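Local coordinates for type ii site-specific deoxyribonuclease (Klebsiella pneumoniae, PDB 6EKR), which probably cleaves double-stranded DNA at a specific recognition sequence, as a type II restriction endonuclease of the PD-(D/E)xK nuclease class, at residues A[65-70]-A[121-126]. The protein carries 2 engineered substitutions. Sequence-based numbering, arbitrary orientation.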
ATOM      1  N   TYR A  65      19.277 -15.502 -10.060  1.00 61.33           N
ATOM      2  CA  TYR A  65      18.285 -15.503 -11.150  1.00 60.44           C
ATOM      3  C   TYR A  65      17.633 -14.133 -11.287  1.00 59.29           C
ATOM      4  O   TYR A  65      17.425 -13.437 -10.297  1.00 59.11           O
ATOM      5  CB  TYR A  65      17.172 -16.525 -10.880  1.00 61.07           C
ATOM      6  CG  TYR A  65      17.498 -17.973 -11.193  1.00 61.85           C
ATOM      7  CD1 TYR A  65      16.953 -18.603 -12.313  1.00 61.94           C
ATOM      8  CD2 TYR A  65      18.328 -18.722 -10.349  1.00 62.60           C
ATOM      9  CE1 TYR A  65      17.241 -19.934 -12.599  1.00 62.28           C
ATOM     10  CE2 TYR A  65      18.627 -20.054 -10.627  1.00 62.24           C
ATOM     11  CZ  TYR A  65      18.078 -20.652 -11.750  1.00 62.40           C
ATOM     12  OH  TYR A  65      18.364 -21.972 -12.022  1.00 63.08           O
ATOM     13  N   SER A  66      17.300 -13.756 -12.515  1.00 57.84           N
ATOM     14  CA  SER A  66      16.513 -12.563 -12.748  1.00 56.44           C
ATOM     15  C   SER A  66      15.049 -12.933 -12.575  1.00 55.72           C
ATOM     16  O   SER A  66      14.711 -14.111 -12.567  1.00 55.68           O
ATOM     17  CB  SER A  66      16.749 -12.046 -14.160  1.00 56.26           C
ATOM     18  OG  SER A  66      16.167 -12.920 -15.095  1.00 55.37           O
ATOM     19  N   ARG A  67      14.187 -11.928 -12.427  1.00 54.70           N
ATOM     20  CA  ARG A  67      12.739 -12.127 -12.496  1.00 53.57           C
ATOM     21  C   ARG A  67      12.384 -12.829 -13.812  1.00 52.95           C
ATOM     22  O   ARG A  67      13.146 -12.747 -14.779  1.00 52.64           O
ATOM     23  CB  ARG A  67      12.006 -10.785 -12.394  1.00 53.34           C
ATOM     24  CG  ARG A  67      12.216  -9.874 -13.581  1.00 52.59           C
ATOM     25  CD  ARG A  67      11.715  -8.489 -13.289  1.00 52.93           C
ATOM     26  NE  ARG A  67      12.545  -7.817 -12.294  1.00 52.92           N
ATOM     27  CZ  ARG A  67      12.216  -6.691 -11.672  1.00 52.61           C
ATOM     28  NH1 ARG A  67      11.063  -6.086 -11.927  1.00 52.61           N
ATOM     29  NH2 ARG A  67      13.045  -6.174 -10.784  1.00 52.94           N
ATOM     30  N   PRO A  68      11.225 -13.513 -13.854  1.00 52.35           N
ATOM     31  CA  PRO A  68      10.860 -14.288 -15.039  1.00 51.86           C
ATOM     32  C   PRO A  68      10.575 -13.403 -16.253  1.00 51.32           C
ATOM     33  O   PRO A  68       9.993 -12.323 -16.120  1.00 51.22           O
ATOM     34  CB  PRO A  68       9.602 -15.035 -14.591  1.00 51.94           C
ATOM     35  CG  PRO A  68       9.013 -14.178 -13.530  1.00 52.12           C
ATOM     36  CD  PRO A  68      10.188 -13.589 -12.809  1.00 52.36           C
ATOM     37  N   VAL A  69      10.987 -13.882 -17.422  1.00 50.88           N
ATOM     38  CA  VAL A  69      10.935 -13.122 -18.666  1.00 50.54           C
ATOM     39  C   VAL A  69      10.224 -13.930 -19.750  1.00 50.50           C
ATOM     40  O   VAL A  69      10.617 -15.056 -20.059  1.00 50.26           O
ATOM     41  CB  VAL A  69      12.370 -12.728 -19.130  1.00 50.42           C
ATOM     42  CG1 VAL A  69      12.456 -12.557 -20.635  1.00 50.38           C
ATOM     43  CG2 VAL A  69      12.822 -11.461 -18.442  1.00 50.49           C
ATOM     44  N   ARG A  70       9.169 -13.351 -20.313  1.00 50.51           N
ATOM     45  CA  ARG A  70       8.510 -13.954 -21.459  1.00 50.75           C
ATOM     46  C   ARG A  70       9.435 -13.911 -22.665  1.00 50.93           C
ATOM     47  O   ARG A  70       9.596 -12.868 -23.299  1.00 50.70           O
ATOM     48  CB  ARG A  70       7.171 -13.276 -21.767  1.00 50.69           C
ATOM     49  CG  ARG A  70       5.995 -13.914 -21.059  1.00 50.34           C
ATOM     50  CD  ARG A  70       4.687 -13.294 -21.479  1.00 49.50           C
ATOM     51  NE  ARG A  70       4.330 -13.658 -22.844  1.00 49.59           N
ATOM     52  CZ  ARG A  70       3.288 -13.170 -23.509  1.00 49.21           C
ATOM     53  NH1 ARG A  70       2.477 -12.277 -22.950  1.00 48.37           N
ATOM     54  NH2 ARG A  70       3.063 -13.578 -24.747  1.00 48.82           N
ATOM     55  N   CYS A 121      18.971  -6.701 -15.146  1.00 49.21           N
ATOM     56  CA  CYS A 121      20.319  -6.279 -14.767  1.00 50.43           C
ATOM     57  C   CYS A 121      20.446  -6.012 -13.267  1.00 51.13           C
ATOM     58  O   CYS A 121      21.423  -6.435 -12.637  1.00 51.14           O
ATOM     59  CB  CYS A 121      20.727  -5.053 -15.562  1.00 50.19           C
ATOM     60  SG  CYS A 121      21.282  -5.448 -17.226  1.00 52.09           S
ATOM     61  N   PHE A 122      19.446  -5.332 -12.706  1.00 52.11           N
ATOM     62  CA  PHE A 122      19.362  -5.081 -11.264  1.00 53.24           C
ATOM     63  C   PHE A 122      19.131  -6.325 -10.420  1.00 53.42           C
ATOM     64  O   PHE A 122      19.583  -6.389  -9.284  1.00 53.42           O
ATOM     65  CB  PHE A 122      18.257  -4.073 -10.951  1.00 53.80           C
ATOM     66  CG  PHE A 122      18.655  -2.647 -11.171  1.00 55.27           C
ATOM     67  CD1 PHE A 122      18.621  -1.742 -10.122  1.00 56.47           C
ATOM     68  CD2 PHE A 122      19.064  -2.201 -12.434  1.00 56.65           C
ATOM     69  CE1 PHE A 122      18.985  -0.411 -10.330  1.00 57.13           C
ATOM     70  CE2 PHE A 122      19.429  -0.872 -12.647  1.00 56.26           C
ATOM     71  CZ  PHE A 122      19.390   0.019 -11.598  1.00 56.03           C
ATOM     72  N   ASP A 123      18.398  -7.298 -10.950  1.00 53.96           N
ATOM     73  CA  ASP A 123      18.168  -8.531 -10.210  1.00 54.54           C
ATOM     74  C   ASP A 123      19.455  -9.339 -10.091  1.00 55.20           C
ATOM     75  O   ASP A 123      19.657 -10.039  -9.100  1.00 55.31           O
ATOM     76  CB  ASP A 123      17.086  -9.373 -10.875  1.00 54.42           C
ATOM     77  CG  ASP A 123      15.795  -8.612 -11.089  1.00 54.66           C
ATOM     78  OD1 ASP A 123      15.338  -7.885 -10.183  1.00 53.41           O
ATOM     79  OD2 ASP A 123      15.219  -8.760 -12.182  1.00 56.98           O
ATOM     80  N   LEU A 124      20.323  -9.233 -11.098  1.00 56.07           N
ATOM     81  CA  LEU A 124      21.560  -9.998 -11.116  1.00 57.17           C
ATOM     82  C   LEU A 124      22.712  -9.267 -10.446  1.00 58.38           C
ATOM     83  O   LEU A 124      23.507  -9.886  -9.752  1.00 58.58           O
ATOM     84  CB  LEU A 124      21.957 -10.397 -12.544  1.00 56.90           C
ATOM     85  CG  LEU A 124      21.050 -11.296 -13.393  1.00 56.39           C
ATOM     86  CD1 LEU A 124      21.606 -11.394 -14.798  1.00 55.95           C
ATOM     87  CD2 LEU A 124      20.856 -12.688 -12.804  1.00 55.66           C
ATOM     88  N   TRP A 125      22.811  -7.958 -10.653  1.00 60.01           N
ATOM     89  CA  TRP A 125      23.955  -7.209 -10.136  1.00 61.69           C
ATOM     90  C   TRP A 125      23.596  -6.251  -9.003  1.00 63.29           C
ATOM     91  O   TRP A 125      24.432  -5.475  -8.537  1.00 63.67           O
ATOM     92  CB  TRP A 125      24.722  -6.537 -11.275  1.00 61.22           C
ATOM     93  CG  TRP A 125      25.372  -7.568 -12.152  1.00 61.19           C
ATOM     94  CD1 TRP A 125      26.438  -8.356 -11.827  1.00 61.20           C
ATOM     95  CD2 TRP A 125      24.979  -7.952 -13.479  1.00 60.59           C
ATOM     96  NE1 TRP A 125      26.742  -9.195 -12.873  1.00 61.41           N
ATOM     97  CE2 TRP A 125      25.859  -8.970 -13.897  1.00 60.82           C
ATOM     98  CE3 TRP A 125      23.971  -7.536 -14.352  1.00 60.50           C
ATOM     99  CZ2 TRP A 125      25.764  -9.574 -15.151  1.00 60.82           C
ATOM    100  CZ3 TRP A 125      23.880  -8.135 -15.603  1.00 60.82           C
ATOM    101  CH2 TRP A 125      24.772  -9.140 -15.989  1.00 60.70           C
ATOM    102  N   LYS A 126      22.341  -6.351  -8.564  1.00 65.29           N
ATOM    103  CA  LYS A 126      21.821  -5.753  -7.320  1.00 67.10           C
ATOM    104  C   LYS A 126      22.511  -4.475  -6.868  1.00 68.04           C
ATOM    105  O   LYS A 126      23.027  -4.401  -5.748  1.00 68.46           O
ATOM    106  CB  LYS A 126      21.770  -6.802  -6.185  1.00 67.33           C
ATOM    107  CG  LYS A 126      22.996  -7.735  -6.086  1.00 68.30           C
ATOM    108  CD  LYS A 126      22.627  -9.089  -5.479  1.00 69.31           C
TER
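The guanidinium of Arg67 and the carboxylate of Asp123 meet edge to edge, their planes 25° apart, in a side-on, two-pronged salt bridge. NE of Arg67 reaches OD2 of Asp123 at 2.8 Å, and NH2 of Arg67 reaches OD1 of Asp123 at 2.9 Å. Each oxygen offers its syn lone pair and lies close to the guanidinium plane, which fixes how the two groups are turned. The bend at chi3 (69°) swings NE back toward Asp123. OD2 also takes a weak but nearly straight bond from the backbone N of Arg67, 3.3 Å away, so Asp123 grips both the side chain and the main chain of one residue. Beside it, CB of Asp123 packs on CA of Ser66 at 3.7 Å, while CD2 of Leu124 comes within 3.7 Å of the backbone N of Ser66. The hydroxyl of Ser66 turns to other partners: OG donates to its neighbour's carbonyl, Arg67 O, and is hydrogen-bonded to Phe59 N. The contact thus pins the chain just after strand 64-65, an edge strand of a three-stranded antiparallel sheet within this chain, to the last turn of helix 101-125. Met116 of that helix also touches Arg67, and strand 53-61 holds Ser66 by backbone bonds.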